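Side-chain contacts in hypothetical protein PH1819 (Pyrococcus horikoshii, PDB 2EEN), which is of unknown function but belongs to the CYTH family, whose members probably share a tunnel-like antiparallel fold that in characterised relatives accommodates triphosphate-containing compounds: residues A[33-38]-A[94-99]; A[44-49]-A[76-81]; A[60-65]-A[87-92]; A[133-138]-A[168-173]. All blocks are in the same frame, centred on the assembly; numbering follows the deposited sequence.

Contact 1 of 4, residues A[33-38]-A[94-99]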
# COMPACT_ATOMS: atom_id res chain seq x y z
N ILE A 33 -4.62 4.93 -12.45
CA ILE A 33 -4.75 3.56 -12.92
C ILE A 33 -5.68 2.91 -11.91
O ILE A 33 -5.40 2.89 -10.71
CB ILE A 33 -3.40 2.80 -12.94
CG1 ILE A 33 -2.45 3.41 -13.98
CG2 ILE A 33 -3.65 1.35 -13.33
CD1 ILE A 33 -1.17 2.65 -14.18
N TYR A 34 -6.82 2.42 -12.39
CA TYR A 34 -7.78 1.76 -11.52
C TYR A 34 -7.63 0.26 -11.65
O TYR A 34 -7.38 -0.25 -12.75
CB TYR A 34 -9.20 2.17 -11.87
CG TYR A 34 -9.55 3.54 -11.35
CD1 TYR A 34 -10.08 3.71 -10.08
CD2 TYR A 34 -9.34 4.67 -12.14
CE1 TYR A 34 -10.39 4.98 -9.60
CE2 TYR A 34 -9.64 5.94 -11.67
CZ TYR A 34 -10.17 6.08 -10.40
OH TYR A 34 -10.46 7.34 -9.93
N TYR A 35 -7.78 -0.43 -10.53
CA TYR A 35 -7.62 -1.88 -10.48
C TYR A 35 -8.85 -2.67 -10.12
O TYR A 35 -9.79 -2.15 -9.52
CB TYR A 35 -6.55 -2.21 -9.44
CG TYR A 35 -5.19 -1.68 -9.80
CD1 TYR A 35 -4.80 -0.40 -9.41
CD2 TYR A 35 -4.31 -2.44 -10.56
CE1 TYR A 35 -3.56 0.11 -9.76
CE2 TYR A 35 -3.06 -1.95 -10.91
CZ TYR A 35 -2.70 -0.67 -10.51
OH TYR A 35 -1.46 -0.18 -10.85
N GLN A 36 -8.84 -3.94 -10.50
CA GLN A 36 -9.91 -4.86 -10.17
C GLN A 36 -9.32 -5.75 -9.10
O GLN A 36 -8.13 -6.05 -9.11
CB GLN A 36 -10.31 -5.70 -11.38
CG GLN A 36 -11.31 -6.81 -11.07
CD GLN A 36 -12.61 -6.30 -10.46
OE1 GLN A 36 -12.65 -5.85 -9.31
NE2 GLN A 36 -13.70 -6.36 -11.24
N HIS A 37 -10.17 -6.15 -8.16
CA HIS A 37 -9.78 -7.01 -7.07
C HIS A 37 -9.64 -8.43 -7.63
O HIS A 37 -10.38 -8.83 -8.51
CB HIS A 37 -10.85 -6.96 -5.99
CG HIS A 37 -10.45 -7.58 -4.69
ND1 HIS A 37 -10.41 -8.95 -4.49
CD2 HIS A 37 -10.08 -7.02 -3.52
CE1 HIS A 37 -10.04 -9.20 -3.25
NE2 HIS A 37 -9.83 -8.04 -2.64
N PRO A 38 -8.67 -9.20 -7.11
CA PRO A 38 -8.48 -10.56 -7.60
C PRO A 38 -9.59 -11.55 -7.24
O PRO A 38 -9.81 -12.53 -7.95
CB PRO A 38 -7.14 -10.96 -6.98
CG PRO A 38 -7.14 -10.20 -5.68
CD PRO A 38 -7.64 -8.84 -6.12
N GLU A 94 4.17 -3.26 -9.33
CA GLU A 94 4.53 -4.67 -9.37
C GLU A 94 3.84 -5.45 -8.25
O GLU A 94 3.36 -6.57 -8.46
CB GLU A 94 6.05 -4.81 -9.25
CG GLU A 94 6.58 -6.22 -9.44
CD GLU A 94 8.09 -6.28 -9.42
OE1 GLU A 94 8.70 -5.71 -8.49
OE2 GLU A 94 8.68 -6.91 -10.33
N LEU A 95 3.77 -4.86 -7.06
CA LEU A 95 3.14 -5.50 -5.92
C LEU A 95 1.67 -5.79 -6.22
O LEU A 95 1.18 -6.90 -6.01
CB LEU A 95 3.25 -4.62 -4.68
CG LEU A 95 2.54 -5.15 -3.43
CD1 LEU A 95 3.03 -6.56 -3.13
CD2 LEU A 95 2.81 -4.22 -2.26
N LEU A 96 0.96 -4.78 -6.70
CA LEU A 96 -0.45 -4.97 -7.03
C LEU A 96 -0.62 -6.07 -8.06
O LEU A 96 -1.49 -6.92 -7.93
CB LEU A 96 -1.05 -3.65 -7.54
CG LEU A 96 -1.24 -2.56 -6.49
CD1 LEU A 96 -1.90 -1.35 -7.12
CD2 LEU A 96 -2.10 -3.09 -5.35
N ASP A 97 0.22 -6.08 -9.09
CA ASP A 97 0.13 -7.10 -10.13
C ASP A 97 0.33 -8.50 -9.55
O ASP A 97 -0.45 -9.41 -9.83
CB ASP A 97 1.18 -6.83 -11.22
CG ASP A 97 0.95 -7.66 -12.46
OD1 ASP A 97 -0.15 -7.56 -13.05
OD2 ASP A 97 1.86 -8.42 -12.85
N ARG A 98 1.36 -8.66 -8.74
CA ARG A 98 1.66 -9.95 -8.12
C ARG A 98 0.53 -10.42 -7.22
O ARG A 98 0.26 -11.62 -7.13
CB ARG A 98 2.96 -9.86 -7.32
CG ARG A 98 4.21 -9.69 -8.17
CD ARG A 98 4.49 -10.92 -9.01
NE ARG A 98 5.71 -10.79 -9.79
CZ ARG A 98 6.24 -11.76 -10.54
NH1 ARG A 98 5.65 -12.94 -10.60
NH2 ARG A 98 7.35 -11.54 -11.22
N LEU A 99 -0.13 -9.48 -6.55
CA LEU A 99 -1.23 -9.84 -5.66
C LEU A 99 -2.52 -10.13 -6.43
O LEU A 99 -3.52 -10.53 -5.84
CB LEU A 99 -1.46 -8.73 -4.63
CG LEU A 99 -0.31 -8.59 -3.63
CD1 LEU A 99 -0.58 -7.41 -2.70
CD2 LEU A 99 -0.16 -9.86 -2.83
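Tyr35, near the end of strand 23-36, faces Leu96 on helix 89-98 with their CA atoms 8.5 Å apart, and just beyond, the CA atoms of Pro38 and Leu99 come to 7.5 Å. The main contact is a CH-pi interaction: Leu96 CD1 stands over one face of the Tyr35 ring, 3.7 Å from its centroid and 21° off the ring normal. Leu96 CD1 is displaced toward the rim, closest to Tyr35 CE1 at 3.4 Å. The two side chains cross at about a right angle. Leu96 CD1 continues the line from CA through CB and CG (chi2 -177°), which carries this methyl out from the helix onto the ring. With an alanine here instead of Tyr35, Leu96 CD1 would probably lose its aromatic platform and a gap would open between strand and helix. Farther along, Pro38 brings its CG to 3.6 Å from the backbone O of Leu99; that same oxygen accepts a hydrogen bond from His37 NE2 of the second subunit, so the end of the contact lies at the dimer interface. Phe101, in the loop after the helix, touches Tyr35, Pro38 and Leu96, while Leu49 and Ile51 of the adjoining strand 48-56 also pack on Leu96, so that helix 89-98 rests on strands 23-36 and 48-56 of the antiparallel sheet.

Contact 2 of 4, residues A[44-49]-A[76-81]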
# COMPACT_ATOMS: atom_id res chain seq x y z
N LYS A 44 -19.40 -4.49 -8.39
CA LYS A 44 -20.58 -5.00 -7.70
C LYS A 44 -20.62 -4.56 -6.24
O LYS A 44 -21.68 -4.45 -5.64
CB LYS A 44 -20.63 -6.53 -7.77
CG LYS A 44 -20.92 -7.08 -9.15
CD LYS A 44 -22.30 -6.69 -9.63
CE LYS A 44 -22.60 -7.30 -10.99
NZ LYS A 44 -22.48 -8.78 -10.97
N THR A 45 -19.44 -4.31 -5.67
CA THR A 45 -19.35 -3.89 -4.27
C THR A 45 -19.15 -2.38 -4.13
O THR A 45 -19.12 -1.85 -3.02
CB THR A 45 -18.19 -4.61 -3.57
OG1 THR A 45 -16.97 -4.31 -4.26
CG2 THR A 45 -18.42 -6.12 -3.59
N ASP A 46 -19.03 -1.71 -5.27
CA ASP A 46 -18.85 -0.26 -5.34
C ASP A 46 -17.59 0.20 -4.64
O ASP A 46 -17.57 1.23 -3.95
CB ASP A 46 -20.08 0.45 -4.77
CG ASP A 46 -20.10 1.93 -5.10
OD1 ASP A 46 -19.54 2.32 -6.15
OD2 ASP A 46 -20.70 2.70 -4.33
N GLU A 47 -16.52 -0.55 -4.82
CA GLU A 47 -15.24 -0.21 -4.23
C GLU A 47 -14.29 0.18 -5.36
O GLU A 47 -14.58 -0.03 -6.53
CB GLU A 47 -14.66 -1.41 -3.50
CG GLU A 47 -15.43 -1.82 -2.29
CD GLU A 47 -14.91 -3.14 -1.76
OE1 GLU A 47 -15.32 -4.19 -2.30
OE2 GLU A 47 -14.08 -3.12 -0.84
N ALA A 48 -13.15 0.76 -5.00
CA ALA A 48 -12.16 1.14 -5.99
C ALA A 48 -10.77 1.16 -5.37
O ALA A 48 -10.61 1.40 -4.17
CB ALA A 48 -12.49 2.52 -6.58
N LEU A 49 -9.77 0.87 -6.19
CA LEU A 49 -8.39 0.91 -5.74
C LEU A 49 -7.67 1.57 -6.90
O LEU A 49 -7.78 1.13 -8.05
CB LEU A 49 -7.84 -0.49 -5.50
CG LEU A 49 -6.39 -0.44 -4.98
CD1 LEU A 49 -6.35 0.22 -3.59
CD2 LEU A 49 -5.83 -1.84 -4.92
N LYS A 76 -21.18 11.67 -4.10
CA LYS A 76 -20.21 10.59 -4.33
C LYS A 76 -19.38 10.31 -3.07
O LYS A 76 -18.34 9.67 -3.11
CB LYS A 76 -19.28 11.04 -5.46
CG LYS A 76 -20.01 11.36 -6.76
CD LYS A 76 -19.09 12.02 -7.80
CE LYS A 76 -17.79 11.23 -8.01
NZ LYS A 76 -16.95 11.94 -8.97
N THR A 77 -19.86 10.85 -1.93
CA THR A 77 -19.12 10.70 -0.68
C THR A 77 -18.92 9.23 -0.31
O THR A 77 -19.85 8.43 -0.34
CB THR A 77 -19.91 11.37 0.44
OG1 THR A 77 -20.09 12.76 0.13
CG2 THR A 77 -19.14 11.25 1.76
N ARG A 78 -17.69 8.91 0.05
CA ARG A 78 -17.36 7.55 0.43
C ARG A 78 -16.15 7.54 1.34
O ARG A 78 -15.40 8.52 1.40
CB ARG A 78 -17.06 6.74 -0.82
CG ARG A 78 -15.88 7.27 -1.61
CD ARG A 78 -16.11 7.08 -3.09
NE ARG A 78 -16.55 5.72 -3.37
CZ ARG A 78 -17.11 5.34 -4.51
NH1 ARG A 78 -17.31 6.22 -5.48
NH2 ARG A 78 -17.50 4.08 -4.67
N LEU A 79 -15.96 6.44 2.04
CA LEU A 79 -14.82 6.30 2.92
C LEU A 79 -13.60 6.16 2.01
O LEU A 79 -13.68 5.56 0.94
CB LEU A 79 -14.99 5.06 3.80
CG LEU A 79 -13.79 4.53 4.58
CD1 LEU A 79 -14.30 3.66 5.72
CD2 LEU A 79 -12.87 3.73 3.67
N GLU A 80 -12.49 6.72 2.43
CA GLU A 80 -11.28 6.63 1.63
C GLU A 80 -10.08 6.40 2.51
O GLU A 80 -10.01 6.90 3.64
CB GLU A 80 -11.06 7.92 0.83
CG GLU A 80 -12.12 8.21 -0.22
CD GLU A 80 -11.89 9.52 -0.94
OE1 GLU A 80 -10.85 9.65 -1.63
OE2 GLU A 80 -12.74 10.43 -0.82
N ILE A 81 -9.14 5.61 2.00
CA ILE A 81 -7.90 5.35 2.69
C ILE A 81 -6.87 5.70 1.63
O ILE A 81 -6.87 5.13 0.54
CB ILE A 81 -7.75 3.89 3.10
CG1 ILE A 81 -8.92 3.46 3.99
CG2 ILE A 81 -6.42 3.70 3.85
CD1 ILE A 81 -8.92 1.98 4.32
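Arg78, on the segment 76-81, reaches to Asp46, and its side chain can be followed outward from CB. Its first torsion sets CG between the backbone N and the carbonyl carbon (chi1 61°), and further bends at chi2 and chi3 turn the chain instead of letting it run straight; on the way it packs against Lys67 and Lys70. NE is held by the backbone oxygen of Gly68. Past CZ, NH2 is shared between two oxygens of one residue. Arg78 NH2 gives a weak hydrogen bond to Asp46 O at 2.9 Å, the carbonyl oxygen lying at the edge of the guanidinium and in its plane. A second weak bond, from Arg78 NH2 to Asp46 OD1 at 3.1 Å, is bent to 136° and forms part of a salt bridge. Carboxylate and guanidinium planes are 57° apart, so the acid is not paired side by side with the guanidinium. Asp46 is the first residue to leave helix 42-45, and its positive phi (61°) accompanies the turn into strand 48-56. Its OD2 binds Lys70 NZ, giving the carboxylate two basic partners, which probably favour its ionised form. Strand 59-70 lies between strands 48-56 and 78-85 in the antiparallel sheet; Arg78 thus spans this intervening strand, holding Gly68 on it and reaching the helix-to-strand turn beyond, while Asp46 packs on Pro69.

Contact 3 of 4, residues A[60-65]-A[87-92]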
# COMPACT_ATOMS: atom_id res chain seq x y z
N ASN A 60 5.97 15.80 -8.98
CA ASN A 60 5.22 14.58 -9.25
C ASN A 60 4.91 13.93 -7.90
O ASN A 60 5.82 13.68 -7.11
CB ASN A 60 6.04 13.59 -10.09
CG ASN A 60 6.27 14.07 -11.51
OD1 ASN A 60 5.34 14.20 -12.30
ND2 ASN A 60 7.53 14.35 -11.84
N GLU A 61 3.63 13.69 -7.63
CA GLU A 61 3.22 13.04 -6.39
C GLU A 61 2.44 11.81 -6.81
O GLU A 61 1.75 11.82 -7.82
CB GLU A 61 2.33 13.94 -5.54
CG GLU A 61 3.00 15.20 -5.01
CD GLU A 61 2.13 15.92 -4.00
OE1 GLU A 61 0.91 16.06 -4.24
OE2 GLU A 61 2.66 16.36 -2.96
N VAL A 62 2.56 10.74 -6.03
CA VAL A 62 1.87 9.51 -6.35
C VAL A 62 1.12 9.03 -5.13
O VAL A 62 1.64 9.06 -4.03
CB VAL A 62 2.87 8.42 -6.78
CG1 VAL A 62 2.12 7.16 -7.18
CG2 VAL A 62 3.71 8.94 -7.95
N PHE A 63 -0.11 8.58 -5.33
CA PHE A 63 -0.92 8.12 -4.21
C PHE A 63 -1.62 6.81 -4.53
O PHE A 63 -1.97 6.54 -5.67
CB PHE A 63 -2.00 9.16 -3.85
CG PHE A 63 -1.45 10.52 -3.53
CD1 PHE A 63 -1.15 11.42 -4.55
CD2 PHE A 63 -1.22 10.89 -2.22
CE1 PHE A 63 -0.61 12.68 -4.26
CE2 PHE A 63 -0.69 12.15 -1.91
CZ PHE A 63 -0.39 13.04 -2.93
N LEU A 64 -1.78 5.99 -3.50
CA LEU A 64 -2.50 4.72 -3.61
C LEU A 64 -3.75 4.99 -2.78
O LEU A 64 -3.66 5.32 -1.60
CB LEU A 64 -1.69 3.58 -2.99
CG LEU A 64 -2.43 2.25 -2.84
CD1 LEU A 64 -2.90 1.74 -4.19
CD2 LEU A 64 -1.50 1.23 -2.20
N THR A 65 -4.91 4.84 -3.40
CA THR A 65 -6.15 5.13 -2.71
C THR A 65 -7.20 4.05 -2.85
O THR A 65 -7.42 3.52 -3.93
CB THR A 65 -6.76 6.44 -3.26
OG1 THR A 65 -5.79 7.49 -3.16
CG2 THR A 65 -8.01 6.82 -2.48
N GLU A 87 8.36 6.91 -2.93
CA GLU A 87 9.45 6.33 -3.72
C GLU A 87 9.05 4.95 -4.21
O GLU A 87 8.04 4.39 -3.78
CB GLU A 87 10.71 6.22 -2.86
CG GLU A 87 10.49 5.56 -1.51
CD GLU A 87 11.78 5.34 -0.74
OE1 GLU A 87 12.59 6.28 -0.63
OE2 GLU A 87 11.99 4.21 -0.24
N ASP A 88 9.85 4.41 -5.13
CA ASP A 88 9.62 3.09 -5.70
C ASP A 88 8.21 2.90 -6.24
O ASP A 88 7.57 1.88 -5.96
CB ASP A 88 9.90 2.01 -4.65
CG ASP A 88 11.31 2.07 -4.12
OD1 ASP A 88 12.25 2.15 -4.94
OD2 ASP A 88 11.48 2.03 -2.88
N VAL A 89 7.74 3.85 -7.03
CA VAL A 89 6.40 3.76 -7.61
C VAL A 89 6.24 2.45 -8.37
O VAL A 89 5.21 1.78 -8.28
CB VAL A 89 6.13 4.92 -8.58
CG1 VAL A 89 4.70 4.84 -9.09
CG2 VAL A 89 6.37 6.25 -7.88
N ASP A 90 7.27 2.08 -9.13
CA ASP A 90 7.21 0.85 -9.90
C ASP A 90 7.01 -0.38 -9.04
O ASP A 90 6.39 -1.35 -9.47
CB ASP A 90 8.48 0.70 -10.74
CG ASP A 90 8.57 1.74 -11.84
OD1 ASP A 90 7.50 2.21 -12.29
OD2 ASP A 90 9.69 2.08 -12.27
N LYS A 91 7.52 -0.35 -7.82
CA LYS A 91 7.35 -1.49 -6.93
C LYS A 91 5.90 -1.65 -6.52
O LYS A 91 5.40 -2.77 -6.39
CB LYS A 91 8.23 -1.34 -5.69
CG LYS A 91 9.71 -1.40 -6.01
CD LYS A 91 10.54 -1.50 -4.76
CE LYS A 91 11.99 -1.76 -5.09
NZ LYS A 91 12.79 -1.99 -3.85
N TYR A 92 5.20 -0.53 -6.33
CA TYR A 92 3.79 -0.61 -5.97
C TYR A 92 3.02 -1.21 -7.14
O TYR A 92 2.12 -2.03 -6.94
CB TYR A 92 3.25 0.78 -5.60
CG TYR A 92 3.63 1.22 -4.20
CD1 TYR A 92 4.86 1.83 -3.95
CD2 TYR A 92 2.77 1.01 -3.12
CE1 TYR A 92 5.22 2.22 -2.65
CE2 TYR A 92 3.12 1.40 -1.83
CZ TYR A 92 4.35 2.00 -1.60
OH TYR A 92 4.69 2.40 -0.33
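Val62 and Val89 bring strand 59-70 and the first turn of helix 89-98 together with CA atoms 7.4 Å apart, and farther along, the CA atoms of Leu64 and Tyr92 are separated by 8.6 Å. This is a helix laid on an antiparallel sheet of the CYTH fold: after the meander of strands 48-56, 59-70 and 78-85, the chain folds back over strand 59-70. Alternate strand residues, Val62 and Leu64, meet helix residues three apart. The two valines reach toward each other tip to tip, each presenting both methyls. Val62 CG2 and Val89 CG2 lie 3.8 Å apart, and Val62 CG1 and Val89 CG1 4.0 Å. In both residues CG1 lies opposite the backbone N (chi1 -178° in Val62, -177° in Val89), and the forks meet like to like. The second pair is looser: Leu64 CD2 approaches the Tyr92 ring obliquely, with Tyr92 CD2 nearest, 4.4 Å away. Ile85 of strand 78-85 touches both Val62 and Tyr92, extending the apolar layer to the neighbouring strand, and Leu95 of the second subunit packs on Leu64. The Tyr92 hydroxyl leaves this layer for the subunit boundary, where its OH is hydrogen-bonded to the OH of Tyr92 of the second subunit.

Contact 4 of 4, residues A[133-138]-A[168-173]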
# COMPACT_ATOMS: atom_id res chain seq x y z
N PHE A 133 -15.65 18.60 -16.58
CA PHE A 133 -16.46 18.39 -15.38
C PHE A 133 -15.99 19.38 -14.33
O PHE A 133 -14.92 19.98 -14.45
CB PHE A 133 -16.27 16.99 -14.80
CG PHE A 133 -16.80 15.90 -15.67
CD1 PHE A 133 -16.13 15.52 -16.82
CD2 PHE A 133 -17.98 15.24 -15.33
CE1 PHE A 133 -16.61 14.50 -17.63
CE2 PHE A 133 -18.48 14.21 -16.13
CZ PHE A 133 -17.79 13.84 -17.28
N ILE A 134 -16.81 19.53 -13.30
CA ILE A 134 -16.46 20.39 -12.19
C ILE A 134 -16.78 19.61 -10.92
O ILE A 134 -17.85 19.00 -10.79
CB ILE A 134 -17.24 21.72 -12.21
CG1 ILE A 134 -16.81 22.57 -11.00
CG2 ILE A 134 -18.75 21.46 -12.20
CD1 ILE A 134 -17.29 24.00 -11.05
N GLU A 135 -15.83 19.60 -10.00
CA GLU A 135 -16.03 18.90 -8.75
C GLU A 135 -15.87 19.89 -7.62
O GLU A 135 -15.24 20.93 -7.78
CB GLU A 135 -15.02 17.76 -8.59
CG GLU A 135 -15.33 16.54 -9.45
CD GLU A 135 -14.42 15.35 -9.15
OE1 GLU A 135 -13.95 15.23 -7.99
OE2 GLU A 135 -14.20 14.52 -10.05
N ILE A 136 -16.50 19.57 -6.50
CA ILE A 136 -16.40 20.39 -5.31
C ILE A 136 -16.34 19.43 -4.13
O ILE A 136 -16.99 18.39 -4.12
CB ILE A 136 -17.60 21.37 -5.17
CG1 ILE A 136 -17.32 22.35 -4.02
CG2 ILE A 136 -18.90 20.59 -4.94
CD1 ILE A 136 -18.24 23.56 -4.03
N GLU A 137 -15.52 19.78 -3.14
CA GLU A 137 -15.37 18.92 -1.97
C GLU A 137 -15.09 19.68 -0.70
O GLU A 137 -14.58 20.80 -0.71
CB GLU A 137 -14.22 17.94 -2.20
CG GLU A 137 -12.92 18.64 -2.57
CD GLU A 137 -11.69 17.84 -2.20
OE1 GLU A 137 -11.32 17.83 -1.01
OE2 GLU A 137 -11.10 17.21 -3.10
N THR A 138 -15.43 19.04 0.41
CA THR A 138 -15.20 19.59 1.74
C THR A 138 -15.24 18.42 2.71
O THR A 138 -15.90 17.41 2.45
CB THR A 138 -16.28 20.61 2.14
OG1 THR A 138 -15.89 21.25 3.36
CG2 THR A 138 -17.63 19.92 2.33
N ARG A 168 -21.63 9.02 -10.83
CA ARG A 168 -20.74 8.02 -11.41
C ARG A 168 -19.33 8.59 -11.55
O ARG A 168 -19.13 9.73 -11.94
CB ARG A 168 -21.27 7.63 -12.79
CG ARG A 168 -22.45 6.66 -12.75
CD ARG A 168 -23.02 6.41 -14.15
NE ARG A 168 -23.35 7.69 -14.78
CZ ARG A 168 -23.83 7.71 -16.04
NH1 ARG A 168 -23.99 6.59 -16.73
NH2 ARG A 168 -24.14 8.89 -16.60
N SER A 169 -18.37 7.75 -11.21
CA SER A 169 -16.97 8.11 -11.29
C SER A 169 -16.55 8.19 -12.75
O SER A 169 -17.22 7.64 -13.63
CB SER A 169 -16.12 7.05 -10.60
OG SER A 169 -16.31 5.79 -11.22
N TYR A 170 -15.44 8.86 -13.00
CA TYR A 170 -14.94 8.95 -14.36
C TYR A 170 -14.68 7.54 -14.86
O TYR A 170 -14.92 7.23 -16.03
CB TYR A 170 -13.65 9.77 -14.42
CG TYR A 170 -13.84 11.22 -14.05
CD1 TYR A 170 -14.87 11.97 -14.62
CD2 TYR A 170 -12.98 11.84 -13.15
CE1 TYR A 170 -15.04 13.31 -14.30
CE2 TYR A 170 -13.14 13.18 -12.82
CZ TYR A 170 -14.17 13.91 -13.40
OH TYR A 170 -14.32 15.23 -13.07
N LEU A 171 -14.19 6.68 -13.97
CA LEU A 171 -13.91 5.30 -14.33
C LEU A 171 -15.17 4.63 -14.85
O LEU A 171 -15.15 4.01 -15.92
CB LEU A 171 -13.39 4.52 -13.12
CG LEU A 171 -13.23 3.01 -13.33
CD1 LEU A 171 -12.20 2.75 -14.41
CD2 LEU A 171 -12.82 2.35 -12.02
N GLU A 172 -16.26 4.75 -14.10
CA GLU A 172 -17.52 4.13 -14.51
C GLU A 172 -18.02 4.69 -15.83
O GLU A 172 -18.53 3.95 -16.68
CB GLU A 172 -18.58 4.35 -13.43
CG GLU A 172 -18.34 3.56 -12.17
CD GLU A 172 -19.33 3.89 -11.07
OE1 GLU A 172 -19.33 5.03 -10.58
OE2 GLU A 172 -20.13 2.99 -10.70
N LEU A 173 -17.88 6.00 -16.00
CA LEU A 173 -18.31 6.65 -17.22
C LEU A 173 -17.49 6.16 -18.40
O LEU A 173 -18.02 5.90 -19.48
CB LEU A 173 -18.18 8.17 -17.08
CG LEU A 173 -19.14 8.79 -16.07
CD1 LEU A 173 -18.81 10.25 -15.88
CD2 LEU A 173 -20.58 8.62 -16.55
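Tyr170 OH, at the end of a ring leaning from helix 170-176 onto strand 131-139, is hydrogen-bonded to Asp125 OD2 and closely flanked by two residues of the strand. Phe133 CB lies 3.1 Å from Tyr170 OH, in the plane of the tyrosine ring at its edge, and Glu135 OE2 is also 3.1 Å from Tyr170 OH. With CG anti to its carbonyl carbon (chi1 -66°), Tyr170 carries its ring toward the strand. The carboxylate approaches this ring obliquely, its plane turned 34° from that of the ring, with Glu135 OE2 3.3 Å from Tyr170 CE2. The aromatic pair itself is T-shaped. Tyr170 sends its edge toward the face of Phe133, centroids 4.9 Å apart and planes at 75°, and Tyr170 CE1 stands over the rim near Phe133 CG at 3.4 Å. Leu173, one turn on, adds CD1 at an oblique approach, 4.0 Å from Phe133 CE2. With an alanine in place of Phe133, the edge of Tyr170 would probably lose the face it rests on and Leu173 CD1 its aromatic neighbour, leaving the start of the helix less firmly seated. That start is closed by a capping box: Glu172 N donates to Ser169 OG at 3.1 Å, and Ser169 N to Glu172 OE1 at 3.0 Å. Lys7 lies on Tyr170 as a cation-pi partner. With Glu5 close to Glu135, and Lys76 and Arg111 as long, weak ion-pair partners, this side of the sheet is rich in charge, consistent with the polar tunnel of CYTH relatives.

From the N terminus, strand 23-36 opens contact 1, which closes only when helix 89-98 returns to it. Inside that loop lie contact 2, tying the turn after helix 42-45 to strand 78-85, and contact 3, tying strand 59-70 to the start of the same helix. Contacts 2 and 3 cross, their segments alternating along the chain. Contacts 1 and 3 thus fasten opposite ends of helix 89-98 to one sheet, and all three touch the second subunit. Contact 4 follows in series, joining strand 131-139 to helix 170-176; it meets contact 1 where Leu171 packs on Tyr34, and approaches contact 2 through Lys76 and Glu135.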